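Local coordinates for protein enoyl-CoA hydratase carB homologue (PDB 5O34) that probably acts as a crotonase-superfamily lyase, related to CarB, in the biosynthesis of the carbapenem antibiotic thienamycin, at residues 50-60 and 87-97; 145-156 and 165-176. All coordinates share one frame; numbering follows the deposited sequence.

Interaction 1. Residues 50-60 and 87-97; sequences RLGDGIALAEF and DEKVRCVVLYG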
loop_
_atom_site.group_PDB
_atom_site.type_symbol
_atom_site.label_atom_id
_atom_site.label_comp_id
_atom_site.label_asym_id
_atom_site.label_seq_id
_atom_site.Cartn_x
_atom_site.Cartn_y
_atom_site.Cartn_z
ATOM N N ARG A 50 32.252 -8.027 -11.979
ATOM C CA ARG A 50 31.669 -9.371 -11.974
ATOM C C ARG A 50 32.266 -10.160 -10.828
ATOM O O ARG A 50 33.488 -10.185 -10.666
ATOM C CB ARG A 50 31.894 -10.154 -13.291
ATOM C CG ARG A 50 31.390 -9.503 -14.581
ATOM C CD ARG A 50 29.916 -9.108 -14.589
ATOM N NE ARG A 50 29.652 -8.108 -15.628
ATOM C CZ ARG A 50 29.935 -6.810 -15.520
ATOM N NH1 ARG A 50 30.491 -6.334 -14.410
ATOM N NH2 ARG A 50 29.674 -5.981 -16.521
ATOM N N LEU A 51 31.401 -10.795 -10.032
ATOM C CA LEU A 51 31.811 -11.660 -8.931
ATOM C C LEU A 51 31.614 -13.123 -9.363
ATOM O O LEU A 51 31.782 -14.047 -8.573
ATOM C CB LEU A 51 31.110 -11.292 -7.607
ATOM C CG LEU A 51 31.093 -9.792 -7.211
ATOM C CD1 LEU A 51 30.624 -9.627 -5.819
ATOM C CD2 LEU A 51 32.463 -9.136 -7.302
ATOM N N GLY A 52 31.294 -13.289 -10.647
ATOM C CA GLY A 52 31.225 -14.548 -11.378
ATOM C C GLY A 52 30.245 -15.651 -11.034
ATOM O O GLY A 52 30.447 -16.785 -11.486
ATOM N N ASP A 53 29.179 -15.360 -10.282
ATOM C CA ASP A 53 28.143 -16.371 -10.026
ATOM C C ASP A 53 26.929 -15.986 -10.884
ATOM O O ASP A 53 25.927 -16.704 -10.939
ATOM C CB ASP A 53 27.753 -16.397 -8.535
ATOM C CG ASP A 53 28.867 -16.814 -7.594
ATOM O OD1 ASP A 53 28.936 -18.022 -7.254
ATOM O OD2 ASP A 53 29.647 -15.928 -7.165
ATOM N N GLY A 54 27.086 -14.860 -11.573
ATOM C CA GLY A 54 26.085 -14.155 -12.358
ATOM C C GLY A 54 25.856 -12.804 -11.702
ATOM O O GLY A 54 24.973 -12.052 -12.110
ATOM N N ILE A 55 26.667 -12.492 -10.670
ATOM C CA ILE A 55 26.576 -11.271 -9.865
ATOM C C ILE A 55 27.465 -10.143 -10.385
ATOM O O ILE A 55 28.669 -10.328 -10.552
ATOM C CB ILE A 55 26.853 -11.555 -8.357
ATOM C CG1 ILE A 55 26.005 -12.736 -7.831
ATOM C CG2 ILE A 55 26.684 -10.289 -7.485
ATOM C CD1 ILE A 55 26.559 -13.420 -6.549
ATOM N N ALA A 56 26.870 -8.961 -10.575
ATOM C CA ALA A 56 27.561 -7.750 -10.971
ATOM C C ALA A 56 27.401 -6.765 -9.816
ATOM O O ALA A 56 26.275 -6.409 -9.465
ATOM C CB ALA A 56 26.946 -7.182 -12.243
ATOM N N LEU A 57 28.514 -6.390 -9.179
ATOM C CA LEU A 57 28.519 -5.442 -8.074
ATOM C C LEU A 57 28.854 -4.066 -8.619
ATOM O O LEU A 57 29.969 -3.839 -9.083
ATOM C CB LEU A 57 29.497 -5.883 -6.951
ATOM C CG LEU A 57 29.896 -4.867 -5.844
ATOM C CD1 LEU A 57 28.686 -4.336 -5.088
ATOM C CD2 LEU A 57 30.830 -5.507 -4.849
ATOM N N ALA A 58 27.867 -3.162 -8.591
ATOM C CA ALA A 58 27.999 -1.779 -9.031
ATOM C C ALA A 58 28.262 -0.938 -7.785
ATOM O O ALA A 58 27.584 -1.108 -6.772
ATOM C CB ALA A 58 26.728 -1.324 -9.732
ATOM N N GLU A 59 29.273 -0.063 -7.849
ATOM C CA GLU A 59 29.722 0.748 -6.721
ATOM C C GLU A 59 29.727 2.230 -7.061
ATOM O O GLU A 59 29.983 2.597 -8.207
ATOM C CB GLU A 59 31.140 0.306 -6.359
ATOM C CG GLU A 59 31.492 0.330 -4.884
ATOM C CD GLU A 59 32.885 -0.204 -4.588
ATOM O OE1 GLU A 59 33.543 -0.729 -5.517
ATOM O OE2 GLU A 59 33.314 -0.104 -3.415
ATOM N N PHE A 60 29.480 3.084 -6.058
ATOM C CA PHE A 60 29.498 4.535 -6.236
ATOM C C PHE A 60 30.896 5.065 -5.932
ATOM O O PHE A 60 31.317 5.096 -4.771
ATOM C CB PHE A 60 28.407 5.221 -5.393
ATOM C CG PHE A 60 26.987 4.858 -5.783
ATOM C CD1 PHE A 60 26.463 5.252 -7.012
ATOM C CD2 PHE A 60 26.162 4.163 -4.906
ATOM C CE1 PHE A 60 25.149 4.931 -7.365
ATOM C CE2 PHE A 60 24.842 3.854 -5.257
ATOM C CZ PHE A 60 24.345 4.243 -6.483
ATOM N N ASP A 87 23.698 -8.069 -20.993
ATOM C CA ASP A 87 24.618 -9.183 -20.726
ATOM C C ASP A 87 23.904 -10.393 -20.104
ATOM O O ASP A 87 23.505 -10.339 -18.938
ATOM C CB ASP A 87 25.795 -8.710 -19.846
ATOM C CG ASP A 87 26.975 -9.669 -19.694
ATOM O OD1 ASP A 87 26.805 -10.881 -19.968
ATOM O OD2 ASP A 87 28.060 -9.211 -19.264
ATOM N N GLU A 88 23.795 -11.505 -20.868
ATOM C CA GLU A 88 23.124 -12.719 -20.396
ATOM C C GLU A 88 23.938 -13.498 -19.334
ATOM O O GLU A 88 23.377 -14.363 -18.650
ATOM C CB GLU A 88 22.668 -13.619 -21.567
ATOM C CG GLU A 88 21.670 -14.730 -21.213
ATOM C CD GLU A 88 20.438 -14.453 -20.350
ATOM O OE1 GLU A 88 20.380 -13.416 -19.648
ATOM O OE2 GLU A 88 19.539 -15.325 -20.342
ATOM N N LYS A 89 25.216 -13.140 -19.127
ATOM C CA LYS A 89 26.023 -13.768 -18.077
ATOM C C LYS A 89 25.665 -13.201 -16.675
ATOM O O LYS A 89 26.012 -13.811 -15.665
ATOM C CB LYS A 89 27.524 -13.668 -18.386
ATOM C CG LYS A 89 27.947 -14.544 -19.562
ATOM C CD LYS A 89 29.426 -14.414 -19.873
ATOM C CE LYS A 89 29.830 -15.324 -21.011
ATOM N NZ LYS A 89 31.243 -15.112 -21.418
ATOM N N VAL A 90 24.927 -12.063 -16.636
ATOM C CA VAL A 90 24.457 -11.382 -15.424
ATOM C C VAL A 90 23.024 -11.842 -15.095
ATOM O O VAL A 90 22.147 -11.808 -15.966
ATOM C CB VAL A 90 24.548 -9.832 -15.577
ATOM C CG1 VAL A 90 23.956 -9.104 -14.368
ATOM C CG2 VAL A 90 25.985 -9.383 -15.819
ATOM N N ARG A 91 22.798 -12.280 -13.848
ATOM C CA ARG A 91 21.483 -12.722 -13.379
ATOM C C ARG A 91 20.970 -11.892 -12.197
ATOM O O ARG A 91 19.758 -11.820 -11.987
ATOM C CB ARG A 91 21.454 -14.227 -13.093
ATOM C CG ARG A 91 21.226 -15.039 -14.370
ATOM C CD ARG A 91 21.235 -16.555 -14.176
ATOM N NE ARG A 91 22.426 -17.045 -13.479
ATOM C CZ ARG A 91 23.641 -17.147 -14.013
ATOM N NH1 ARG A 91 23.859 -16.765 -15.267
ATOM N NH2 ARG A 91 24.650 -17.610 -13.292
ATOM N N CYS A 92 21.884 -11.221 -11.468
ATOM C CA CYS A 92 21.554 -10.338 -10.351
ATOM C C CYS A 92 22.533 -9.178 -10.259
ATOM O O CYS A 92 23.718 -9.350 -10.539
ATOM C CB CYS A 92 21.467 -11.102 -9.032
ATOM S SG CYS A 92 20.533 -10.236 -7.733
ATOM N N VAL A 93 22.029 -7.999 -9.850
ATOM C CA VAL A 93 22.798 -6.755 -9.684
ATOM C C VAL A 93 22.777 -6.330 -8.206
ATOM O O VAL A 93 21.725 -6.392 -7.569
ATOM C CB VAL A 93 22.233 -5.616 -10.576
ATOM C CG1 VAL A 93 23.079 -4.356 -10.485
ATOM C CG2 VAL A 93 22.067 -6.061 -12.029
ATOM N N VAL A 94 23.935 -5.890 -7.671
ATOM C CA VAL A 94 24.062 -5.389 -6.309
ATOM C C VAL A 94 24.605 -3.961 -6.381
ATOM O O VAL A 94 25.733 -3.756 -6.826
ATOM C CB VAL A 94 24.927 -6.301 -5.380
ATOM C CG1 VAL A 94 25.063 -5.709 -3.972
ATOM C CG2 VAL A 94 24.361 -7.714 -5.307
ATOM N N LEU A 95 23.783 -2.983 -5.971
ATOM C CA LEU A 95 24.138 -1.572 -5.870
ATOM C C LEU A 95 24.634 -1.366 -4.451
ATOM O O LEU A 95 23.931 -1.701 -3.492
ATOM C CB LEU A 95 22.930 -0.672 -6.141
ATOM C CG LEU A 95 22.876 0.030 -7.489
ATOM C CD1 LEU A 95 21.602 0.846 -7.605
ATOM C CD2 LEU A 95 24.103 0.926 -7.707
ATOM N N TYR A 96 25.861 -0.862 -4.316
ATOM C CA TYR A 96 26.518 -0.717 -3.026
ATOM C C TYR A 96 27.189 0.643 -2.879
ATOM O O TYR A 96 27.894 1.098 -3.787
ATOM C CB TYR A 96 27.500 -1.890 -2.882
ATOM C CG TYR A 96 28.330 -1.950 -1.624
ATOM C CD1 TYR A 96 27.733 -2.133 -0.381
ATOM C CD2 TYR A 96 29.719 -1.969 -1.688
ATOM C CE1 TYR A 96 28.498 -2.232 0.779
ATOM C CE2 TYR A 96 30.495 -2.086 -0.539
ATOM C CZ TYR A 96 29.881 -2.218 0.694
ATOM O OH TYR A 96 30.642 -2.317 1.834
ATOM N N GLY A 97 26.913 1.294 -1.753
ATOM C CA GLY A 97 27.439 2.616 -1.431
ATOM C C GLY A 97 28.889 2.640 -0.985
ATOM O O GLY A 97 29.573 3.654 -1.162
#
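Gly54 CA lies over one face of the Arg91 guanidinium, 3.8 Å above its plane and offset toward the rim. Arg91 NE is hydrogen-bonded to Ser241 O, which fixes the group from outside the contact. At the edge of the Phe60 ring sits Gly97 CA, 4.0 Å from CD2. Leu95 meets the same ring obliquely, its CD2 3.5 Å from Phe60 CZ, and Phe103 packs edge-to-face against it. The Arg50 guanidinium has Asp87 OD2 at its edge. Arg50 NE to Asp87 OD2 is 4.1 Å, so the opposite charges are near each other but beyond a salt bridge.

Strands 55-59 and 92-96 run parallel, their axes 4.8 Å apart at the closest. Ile55, Leu57 and Glu59 share one face with Cys92, Val94 and Tyr96. Ala56 and Ala58 share the other with Val93 and Leu95. On the first face Leu57 CG is anti to its backbone N (chi1 166°), which brings the branch toward the partner strand. Its CD1 comes 3.5 Å from Tyr96 CB and also touches Val94 CG1. Helix 229-242 packs on this face at Ile55, Cys92 and Val94. Helix 71-86 packs on the other at Ala58.

Gly54 O opens the series of backbone bonds with two donors. Arg91 N is 2.8 Å away, in the carbonyl plane on a lone pair, while Cys92 N stands above that plane. Val94 O accepts from Ala58 N at 2.8 Å. The last bond, Phe60 N to Tyr96 O, is weak. The chemistry implies that main-chain bonds set the register and that carbon contacts between side chains back them on both faces.

Interaction 2. Residues 145-156 and 165-176; sequences AIDGYAIGVGLQ and LGSEQARLVMPE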
loop_
_atom_site.group_PDB
_atom_site.type_symbol
_atom_site.label_atom_id
_atom_site.label_comp_id
_atom_site.label_asym_id
_atom_site.label_seq_id
_atom_site.Cartn_x
_atom_site.Cartn_y
_atom_site.Cartn_z
ATOM N N ALA A 145 22.402 -2.192 -1.145
ATOM C CA ALA A 145 23.074 -2.485 0.128
ATOM C C ALA A 145 23.489 -1.159 0.767
ATOM O O ALA A 145 24.359 -0.456 0.254
ATOM C CB ALA A 145 24.269 -3.394 -0.100
ATOM N N ILE A 146 22.772 -0.784 1.836
ATOM C CA ILE A 146 22.880 0.496 2.542
ATOM C C ILE A 146 23.601 0.337 3.905
ATOM O O ILE A 146 23.132 -0.402 4.772
ATOM C CB ILE A 146 21.459 1.146 2.636
ATOM C CG1 ILE A 146 20.733 1.096 1.260
ATOM C CG2 ILE A 146 21.527 2.578 3.162
ATOM C CD1 ILE A 146 19.210 1.447 1.225
ATOM N N ASP A 147 24.768 0.994 4.055
ATOM C CA ASP A 147 25.599 0.957 5.274
ATOM C C ASP A 147 25.623 2.290 6.006
ATOM O O ASP A 147 26.272 2.418 7.048
ATOM C CB ASP A 147 27.048 0.524 4.967
ATOM C CG ASP A 147 27.746 -0.261 6.084
ATOM O OD1 ASP A 147 27.334 -0.133 7.263
ATOM O OD2 ASP A 147 28.697 -1.000 5.781
ATOM N N GLY A 148 24.927 3.273 5.466
ATOM C CA GLY A 148 24.873 4.588 6.079
ATOM C C GLY A 148 23.627 5.336 5.693
ATOM O O GLY A 148 22.566 4.744 5.496
ATOM N N TYR A 149 23.760 6.641 5.584
ATOM C CA TYR A 149 22.684 7.526 5.191
ATOM C C TYR A 149 22.228 7.300 3.737
ATOM O O TYR A 149 23.052 7.105 2.843
ATOM C CB TYR A 149 23.123 8.977 5.372
ATOM C CG TYR A 149 22.903 9.537 6.756
ATOM C CD1 TYR A 149 23.873 9.403 7.748
ATOM C CD2 TYR A 149 21.763 10.279 7.053
ATOM C CE1 TYR A 149 23.699 9.972 9.012
ATOM C CE2 TYR A 149 21.584 10.865 8.305
ATOM C CZ TYR A 149 22.551 10.705 9.286
ATOM O OH TYR A 149 22.362 11.272 10.526
ATOM N N ALA A 150 20.906 7.316 3.528
ATOM C CA ALA A 150 20.223 7.241 2.235
ATOM C C ALA A 150 19.233 8.408 2.303
ATOM O O ALA A 150 18.209 8.334 2.987
ATOM C CB ALA A 150 19.503 5.903 2.086
ATOM N N ILE A 151 19.632 9.534 1.706
ATOM C CA ILE A 151 18.915 10.815 1.708
ATOM C C ILE A 151 18.467 11.199 0.279
ATOM O O ILE A 151 19.186 10.916 -0.682
ATOM C CB ILE A 151 19.840 11.912 2.328
ATOM C CG1 ILE A 151 20.400 11.501 3.715
ATOM C CG2 ILE A 151 19.163 13.288 2.396
ATOM C CD1 ILE A 151 21.609 12.366 4.198
ATOM N N GLY A 152 17.306 11.862 0.176
ATOM C CA GLY A 152 16.723 12.364 -1.068
ATOM C C GLY A 152 16.842 11.450 -2.269
ATOM O O GLY A 152 16.249 10.359 -2.288
ATOM N N VAL A 153 17.653 11.881 -3.264
ATOM C CA VAL A 153 17.919 11.162 -4.519
ATOM C C VAL A 153 18.557 9.795 -4.247
ATOM O O VAL A 153 18.225 8.820 -4.931
ATOM C CB VAL A 153 18.721 12.036 -5.538
ATOM C CG1 VAL A 153 19.130 11.242 -6.780
ATOM C CG2 VAL A 153 17.912 13.270 -5.949
ATOM N N GLY A 154 19.416 9.731 -3.223
ATOM C CA GLY A 154 20.070 8.500 -2.790
ATOM C C GLY A 154 19.051 7.463 -2.367
ATOM O O GLY A 154 19.066 6.330 -2.864
ATOM N N LEU A 155 18.120 7.870 -1.487
ATOM C CA LEU A 155 17.009 7.027 -1.037
ATOM C C LEU A 155 16.087 6.661 -2.221
ATOM O O LEU A 155 15.686 5.502 -2.338
ATOM C CB LEU A 155 16.219 7.722 0.100
ATOM C CG LEU A 155 15.002 6.993 0.710
ATOM C CD1 LEU A 155 15.317 5.541 1.086
ATOM C CD2 LEU A 155 14.475 7.759 1.905
ATOM N N GLN A 156 15.807 7.629 -3.118
ATOM C CA GLN A 156 14.962 7.422 -4.307
ATOM C C GLN A 156 15.483 6.321 -5.246
ATOM O O GLN A 156 14.691 5.512 -5.733
ATOM C CB GLN A 156 14.730 8.742 -5.051
ATOM C CG GLN A 156 13.681 9.630 -4.368
ATOM C CD GLN A 156 13.722 11.090 -4.737
ATOM O OE1 GLN A 156 13.468 11.961 -3.896
ATOM N NE2 GLN A 156 13.998 11.400 -6.001
ATOM N N LEU A 165 18.754 -3.868 1.536
ATOM C CA LEU A 165 19.425 -4.463 2.677
ATOM C C LEU A 165 20.153 -3.360 3.418
ATOM O O LEU A 165 20.992 -2.660 2.841
ATOM C CB LEU A 165 20.379 -5.551 2.196
ATOM C CG LEU A 165 21.127 -6.359 3.251
ATOM C CD1 LEU A 165 20.183 -7.223 4.081
ATOM C CD2 LEU A 165 22.151 -7.230 2.594
ATOM N N GLY A 166 19.777 -3.175 4.676
ATOM C CA GLY A 166 20.363 -2.136 5.500
ATOM C C GLY A 166 21.204 -2.666 6.639
ATOM O O GLY A 166 20.898 -3.717 7.210
ATOM N N SER A 167 22.280 -1.940 6.965
ATOM C CA SER A 167 23.104 -2.243 8.129
ATOM C C SER A 167 22.374 -1.537 9.282
ATOM O O SER A 167 21.539 -0.664 9.020
ATOM C CB SER A 167 24.512 -1.676 7.968
ATOM O OG SER A 167 24.565 -0.274 8.181
ATOM N N GLU A 168 22.687 -1.865 10.541
ATOM C CA GLU A 168 21.997 -1.166 11.625
ATOM C C GLU A 168 22.479 0.311 11.774
ATOM O O GLU A 168 21.926 1.058 12.584
ATOM C CB GLU A 168 22.033 -1.966 12.927
ATOM C CG GLU A 168 20.883 -2.971 12.988
ATOM C CD GLU A 168 21.244 -4.432 13.221
ATOM O OE1 GLU A 168 20.514 -5.311 12.706
ATOM O OE2 GLU A 168 22.228 -4.702 13.947
ATOM N N GLN A 169 23.408 0.741 10.892
ATOM C CA GLN A 169 23.933 2.109 10.783
ATOM C C GLN A 169 23.139 2.889 9.715
ATOM O O GLN A 169 23.304 4.112 9.590
ATOM C CB GLN A 169 25.438 2.099 10.407
ATOM C CG GLN A 169 26.386 1.594 11.503
ATOM C CD GLN A 169 26.338 2.420 12.770
ATOM O OE1 GLN A 169 25.669 2.062 13.747
ATOM N NE2 GLN A 169 27.068 3.532 12.791
ATOM N N ALA A 170 22.294 2.173 8.936
ATOM C CA ALA A 170 21.474 2.769 7.881
ATOM C C ALA A 170 20.448 3.725 8.477
ATOM O O ALA A 170 19.779 3.395 9.456
ATOM C CB ALA A 170 20.788 1.689 7.051
ATOM N N ARG A 171 20.402 4.945 7.931
ATOM C CA ARG A 171 19.477 5.997 8.344
ATOM C C ARG A 171 18.831 6.578 7.080
ATOM O O ARG A 171 19.531 6.964 6.147
ATOM C CB ARG A 171 20.175 7.042 9.240
ATOM C CG ARG A 171 20.522 6.458 10.615
ATOM C CD ARG A 171 21.204 7.417 11.573
ATOM N NE ARG A 171 20.264 8.381 12.150
ATOM C CZ ARG A 171 19.488 8.156 13.210
ATOM N NH1 ARG A 171 19.516 6.978 13.827
ATOM N NH2 ARG A 171 18.669 9.101 13.653
ATOM N N LEU A 172 17.491 6.527 7.007
ATOM C CA LEU A 172 16.720 6.943 5.824
ATOM C C LEU A 172 16.024 8.295 6.046
ATOM O O LEU A 172 15.413 8.489 7.096
ATOM C CB LEU A 172 15.710 5.825 5.485
ATOM C CG LEU A 172 16.197 4.604 4.653
ATOM C CD1 LEU A 172 17.467 3.953 5.186
ATOM C CD2 LEU A 172 15.153 3.546 4.604
ATOM N N VAL A 173 16.166 9.250 5.093
ATOM C CA VAL A 173 15.606 10.594 5.213
ATOM C C VAL A 173 15.106 11.081 3.861
ATOM O O VAL A 173 15.719 10.853 2.819
ATOM C CB VAL A 173 16.620 11.639 5.816
ATOM C CG1 VAL A 173 15.923 12.685 6.685
ATOM C CG2 VAL A 173 17.765 10.974 6.585
ATOM N N MET A 174 13.991 11.834 3.926
ATOM C CA MET A 174 13.401 12.544 2.803
ATOM C C MET A 174 13.256 14.004 3.294
ATOM O O MET A 174 12.141 14.409 3.592
ATOM C CB MET A 174 12.031 11.964 2.378
ATOM C CG MET A 174 12.119 10.934 1.288
ATOM S SD MET A 174 12.943 11.439 -0.208
ATOM C CE MET A 174 12.714 10.097 -0.981
ATOM N N PRO A 175 14.382 14.756 3.516
ATOM C CA PRO A 175 14.273 16.151 4.003
ATOM C C PRO A 175 13.965 17.272 2.973
ATOM O O PRO A 175 14.073 18.446 3.335
ATOM C CB PRO A 175 15.640 16.376 4.659
ATOM C CG PRO A 175 16.572 15.604 3.811
ATOM C CD PRO A 175 15.800 14.417 3.226
ATOM N N GLU A 176 13.620 16.928 1.716
ATOM C CA GLU A 176 13.294 17.872 0.629
ATOM C C GLU A 176 12.583 19.167 1.062
ATOM O O GLU A 176 13.010 20.252 0.652
ATOM C CB GLU A 176 12.481 17.186 -0.481
ATOM C CG GLU A 176 13.336 16.505 -1.531
ATOM C CD GLU A 176 13.838 15.111 -1.209
ATOM O OE1 GLU A 176 13.753 14.693 -0.030
ATOM O OE2 GLU A 176 14.337 14.442 -2.143
#
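Arg171 lies alongside Tyr149, pointing the same way. Its CB sits over the centre of the Tyr149 ring face, 4.2 Å from the centroid, a CH-pi contact. The chain then bends at chi3 (76°). CD comes 4.2 Å from Tyr149 OH, and NE comes 3.9 Å from the same oxygen. NE also forms a salt bridge with Glu208 OE1, while Glu208 OE2 has a weak hydrogen bond with Tyr149 OH. Val173 CG2 meets the ring at its edge, 4.1 Å from CD2. Further along this face Ile151 CG2 packs on Pro175 CD at 3.6 Å.

On the opposite face Leu155 drops from helix 152-158 across Leu172, with CD1 3.8 Å from Leu172 CG. Near the start of the segments, Ser167 OG donates to Asp147 OD1 at 2.9 Å and accepts from Gln169 N, an ST turn.

The backbones pair in two parallel sets, 145-146 with 165-166 and 149-151 with 171-173. Between them the register shifts by two. Gly152 N, bonded to Val173 O, then leads into the helix. Paired strands that pass from one sheet to a second in this way are typical of the crotonase spiral fold. In that family the strand-to-helix turn supplies an oxyanion-hole amide, and it may do so here.

In the fold
From the N terminus, strand 55-59 leads into helix 71-86 and then strand 92-96. Interaction 1 closes this beta-alpha-beta crossover. The chain next runs through helix 120-137 to strand 142-146. It goes out through strand 149-151 and helix 152-158 and returns on strand 163-167, where interaction 2 closes the excursion before the chain goes on to strand 171-173. The two contacts follow in series, neither nested nor crossed. They meet at strands 92-96 and 142-146, neighbours in the six-stranded sheet, where Leu95 O probably accepts a hydrogen bond from Ala145 N and Tyr96 packs on Ala145. Interaction 1 stays within that sheet. Interaction 2 continues into the three-stranded sheet, tying the two together.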